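Local coordinates for 2-aminomuconate 6-semialdehyde dehydrogenase (Burkholderia cenocepacia, PDB 4U3W), which probably oxidises 2-aminomuconate 6-semialdehyde to 2-aminomuconate with NAD+ as electron acceptor, as a member of the aldehyde dehydrogenase family, at residues 129-132 and 133-137; 177-180 and 181-185. All coordinates share one frame; numbering follows the deposited sequence.

Contact 1 (129-132 and 133-137)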
# COMPACT_ATOMS: atom_id res chain seq x y z
N PHE A 129 7.72 -21.33 7.05
CA PHE A 129 6.97 -21.87 5.91
C PHE A 129 5.49 -21.38 5.93
O PHE A 129 4.99 -20.95 4.89
CB PHE A 129 7.05 -23.40 5.87
CG PHE A 129 8.37 -23.90 5.31
CD1 PHE A 129 8.60 -23.91 3.94
CD2 PHE A 129 9.38 -24.32 6.16
CE1 PHE A 129 9.84 -24.34 3.44
CE2 PHE A 129 10.61 -24.77 5.63
CZ PHE A 129 10.81 -24.76 4.28
N ARG A 130 4.85 -21.40 7.11
CA ARG A 130 3.42 -21.01 7.18
C ARG A 130 3.24 -19.53 6.90
O ARG A 130 2.27 -19.11 6.25
CB ARG A 130 2.81 -21.37 8.55
CG ARG A 130 3.00 -22.85 8.87
CD ARG A 130 1.80 -23.43 9.56
NE ARG A 130 2.06 -24.71 10.17
CZ ARG A 130 1.78 -25.87 9.59
NH1 ARG A 130 1.22 -25.90 8.36
NH2 ARG A 130 2.02 -27.01 10.24
N THR A 131 4.19 -18.74 7.39
CA THR A 131 4.12 -17.31 7.19
C THR A 131 4.19 -16.90 5.74
O THR A 131 3.39 -16.10 5.25
CB THR A 131 5.23 -16.60 7.97
OG1 THR A 131 4.89 -16.66 9.34
CG2 THR A 131 5.34 -15.13 7.55
N PHE A 132 5.19 -17.39 5.03
CA PHE A 132 5.30 -17.02 3.65
C PHE A 132 4.24 -17.67 2.79
O PHE A 132 3.89 -17.13 1.76
CB PHE A 132 6.71 -17.31 3.09
CG PHE A 132 7.75 -16.34 3.61
CD1 PHE A 132 7.74 -15.03 3.18
CD2 PHE A 132 8.61 -16.70 4.62
CE1 PHE A 132 8.66 -14.10 3.71
CE2 PHE A 132 9.52 -15.79 5.16
CZ PHE A 132 9.54 -14.49 4.68
N ALA A 133 3.72 -18.82 3.20
CA ALA A 133 2.55 -19.36 2.49
C ALA A 133 1.39 -18.37 2.57
O ALA A 133 0.78 -18.05 1.57
CB ALA A 133 2.16 -20.72 3.04
N ASP A 134 1.09 -17.85 3.75
CA ASP A 134 -0.01 -16.88 3.85
C ASP A 134 0.28 -15.54 3.13
O ASP A 134 -0.60 -14.96 2.50
CB ASP A 134 -0.35 -16.67 5.31
CG ASP A 134 -0.80 -17.98 5.97
OD1 ASP A 134 -1.20 -18.93 5.24
OD2 ASP A 134 -0.69 -18.08 7.20
N LEU A 135 1.51 -15.03 3.21
CA LEU A 135 1.81 -13.80 2.49
C LEU A 135 1.60 -13.92 0.96
O LEU A 135 1.03 -13.02 0.32
CB LEU A 135 3.25 -13.33 2.78
CG LEU A 135 3.41 -12.75 4.22
CD1 LEU A 135 4.87 -12.51 4.60
CD2 LEU A 135 2.59 -11.45 4.44
N VAL A 136 2.04 -15.00 0.35
CA VAL A 136 1.99 -15.08 -1.11
C VAL A 136 0.53 -15.24 -1.54
O VAL A 136 0.14 -14.77 -2.59
CB VAL A 136 2.88 -16.24 -1.68
CG1 VAL A 136 2.10 -17.52 -1.88
CG2 VAL A 136 3.52 -15.82 -2.98
N ARG A 137 -0.28 -15.88 -0.68
CA ARG A 137 -1.66 -16.13 -1.06
C ARG A 137 -2.45 -14.82 -1.11
O ARG A 137 -3.36 -14.66 -1.92
CB ARG A 137 -2.32 -17.12 -0.10
CG ARG A 137 -3.11 -18.17 -0.86
CD ARG A 137 -3.95 -19.13 -0.03
NE ARG A 137 -3.22 -19.86 1.01
CZ ARG A 137 -3.15 -19.50 2.28
NH1 ARG A 137 -3.74 -18.37 2.69
NH2 ARG A 137 -2.48 -20.24 3.16
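With CG2 of Thr-131 anti to the backbone N and CG of Leu-135 anti to its own carbonyl carbon (chi1 -73°), the two side chains lie side by side one helical turn apart, pointing the same way. Methyl meets methyl, Thr-131 CG2 standing 4.0 Å from Leu-135 CD1. That same Leu-135 CD1 also reaches the ring of Phe-132, 4.1 Å from CD1 of the phenylalanine, at an oblique approach, so one leucine branch bridges the i-4 and i-3 positions. Thr-131 OG1 turns back to the carbonyl of Ala-127. Beneath these groups run regular alpha-helical bonds, among them Leu-135 N to Thr-131 O at 3.0 Å and Val-136 N to Phe-132 O at 3.2 Å.

On another side of the helix Asp-134 and Arg-137 form a salt bridge: NH2 of Arg-137 lies 2.8 Å from Asp-134 OD1 and nearly in line with its C-O bond, but the oxygen sits 29° out of the guanidinium plane. His-89 also bonds to Asp-134 OD1, whereas OD2 pairs with Arg-137 of the second subunit; the reciprocal bridge makes this a charged patch at the subunit interface. Within the chain, Arg-130 reaches Glu-96 and Asp-93 on helix 81-96, while Phe-129 and Phe-132 pack against helix 175-188, placing helix 114-138 between the two.

Contact 2 (177-180 and 181-185)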
# COMPACT_ATOMS: atom_id res chain seq x y z
N LEU A 177 16.64 -22.57 11.46
CA LEU A 177 15.87 -21.32 11.42
C LEU A 177 16.27 -20.44 10.24
O LEU A 177 15.41 -19.94 9.46
CB LEU A 177 16.04 -20.54 12.76
CG LEU A 177 15.23 -19.26 13.08
CD1 LEU A 177 15.29 -18.92 14.58
CD2 LEU A 177 15.68 -18.05 12.30
N LEU A 178 17.58 -20.21 10.11
CA LEU A 178 18.07 -19.32 9.08
C LEU A 178 18.05 -19.96 7.67
O LEU A 178 17.95 -19.24 6.67
CB LEU A 178 19.48 -18.83 9.45
CG LEU A 178 19.37 -17.99 10.74
CD1 LEU A 178 20.74 -17.54 11.21
CD2 LEU A 178 18.45 -16.79 10.51
N PHE A 179 18.13 -21.28 7.59
CA PHE A 179 18.00 -22.02 6.31
C PHE A 179 16.55 -21.81 5.79
O PHE A 179 16.34 -21.37 4.68
CB PHE A 179 18.36 -23.50 6.55
CG PHE A 179 18.54 -24.34 5.32
CD1 PHE A 179 19.70 -24.27 4.56
CD2 PHE A 179 17.60 -25.27 4.98
CE1 PHE A 179 19.89 -25.14 3.43
CE2 PHE A 179 17.76 -26.12 3.85
CZ PHE A 179 18.90 -26.05 3.09
N THR A 180 15.55 -22.04 6.64
CA THR A 180 14.17 -21.92 6.19
C THR A 180 13.72 -20.47 5.97
O THR A 180 12.81 -20.22 5.17
CB THR A 180 13.19 -22.55 7.19
OG1 THR A 180 13.33 -21.90 8.46
CG2 THR A 180 13.49 -24.06 7.33
N TRP A 181 14.34 -19.54 6.70
CA TRP A 181 14.11 -18.13 6.51
C TRP A 181 14.36 -17.74 5.03
O TRP A 181 13.69 -16.84 4.50
CB TRP A 181 15.04 -17.36 7.45
CG TRP A 181 15.09 -15.89 7.27
CD1 TRP A 181 16.21 -15.14 6.96
CD2 TRP A 181 14.01 -14.95 7.41
NE1 TRP A 181 15.87 -13.80 6.90
CE2 TRP A 181 14.53 -13.66 7.15
CE3 TRP A 181 12.64 -15.09 7.69
CZ2 TRP A 181 13.74 -12.50 7.20
CZ3 TRP A 181 11.85 -13.93 7.73
CH2 TRP A 181 12.40 -12.65 7.48
N LYS A 182 15.29 -18.45 4.36
CA LYS A 182 15.55 -18.22 2.92
C LYS A 182 14.82 -19.21 2.01
O LYS A 182 14.25 -18.81 0.95
CB LYS A 182 17.07 -18.32 2.61
CG LYS A 182 17.96 -17.47 3.51
CD LYS A 182 17.47 -16.02 3.50
CE LYS A 182 18.42 -15.09 4.29
NZ LYS A 182 19.84 -15.32 3.76
N VAL A 183 14.81 -20.48 2.38
CA VAL A 183 14.17 -21.48 1.51
C VAL A 183 12.66 -21.17 1.34
O VAL A 183 12.11 -21.24 0.23
CB VAL A 183 14.35 -22.92 2.09
CG1 VAL A 183 13.60 -23.99 1.25
CG2 VAL A 183 15.84 -23.27 2.17
N ALA A 184 11.98 -20.77 2.43
CA ALA A 184 10.53 -20.59 2.32
C ALA A 184 10.10 -19.44 1.37
O ALA A 184 9.28 -19.69 0.50
CB ALA A 184 9.87 -20.44 3.74
N PRO A 185 10.64 -18.21 1.52
CA PRO A 185 10.26 -17.20 0.53
C PRO A 185 10.75 -17.56 -0.87
O PRO A 185 10.05 -17.27 -1.85
CB PRO A 185 10.92 -15.89 1.06
CG PRO A 185 12.06 -16.38 1.93
CD PRO A 185 11.47 -17.62 2.60
O HOH W 1 20.52 -18.13 5.63
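Phe-179 O takes two backbone donors from the next turn. Val-183 N approaches in the carbonyl plane at 2.9 Å with an N-H...O angle of 169°, whereas Lys-182 N, 3.1 Å from Phe-179 O, comes from above that plane with a more bent N-H. The shared acceptor thus combines an alpha-helical i+4 bond with an i+3 bond. Ala-184 N continues the ladder to Thr-180 O at 2.9 Å, but Pro-185 has no N-H to offer the turn before, and the helix kinks there; Pro-185 CD lies 3.9 Å from Thr-180 O.

A water bound to Leu-178 O makes a second, weak bond to Lys-182 NZ, linking a backbone carbonyl to the lysine across one turn. Bends at chi2 and chi4 fold the Lys-182 chain, whose CG passes 3.6 Å from Leu-178 O. The ammonium group is held further by the hydroxyls of Thr-247 and Thr-249. Trp-181 NE1 bonds to Glu-272, while Thr-180 OG1 is gripped by Asn-128 and the carbonyl of Leu-176.

Apolar packing across the turn centres on Phe-179 and Val-183. Val-183 CG2, anti to its carbonyl carbon, lies over one face of the Phe-179 ring, 4.0 Å from its centroid and offset toward the CD2-CE2 side of the rim, in a CH-pi contact. Both residues also touch Phe-222 of strand 222-224 and face helix 203-214, and Thr-180, Ala-184 and Pro-185 pack on helix 114-138. Residues 177-185 belong to the helix of the beta-alpha-beta unit formed by strand 153-169, helix 175-188 and strand 192-196.

How the contacts relate
Reading from the N terminus, contact 1 comes first, within helix 114-138; strands 141-147 and 153-169 follow, and contact 2 lies within helix 175-188, ahead of strand 192-196. Each is local to one helix and closes no long loop, and the two stand in series without nesting or crossing. Their centres are 12 Å apart, and they meet through side chains: Phe-129 CE2 packs 3.4 Å from Thr-180 CG2, and Phe-132 CD2 lies 3.6 Å from Pro-185 CD. These two phenylalanines join the helix at the subunit interface to the crossover helix, which lies nearer the centre of the chain.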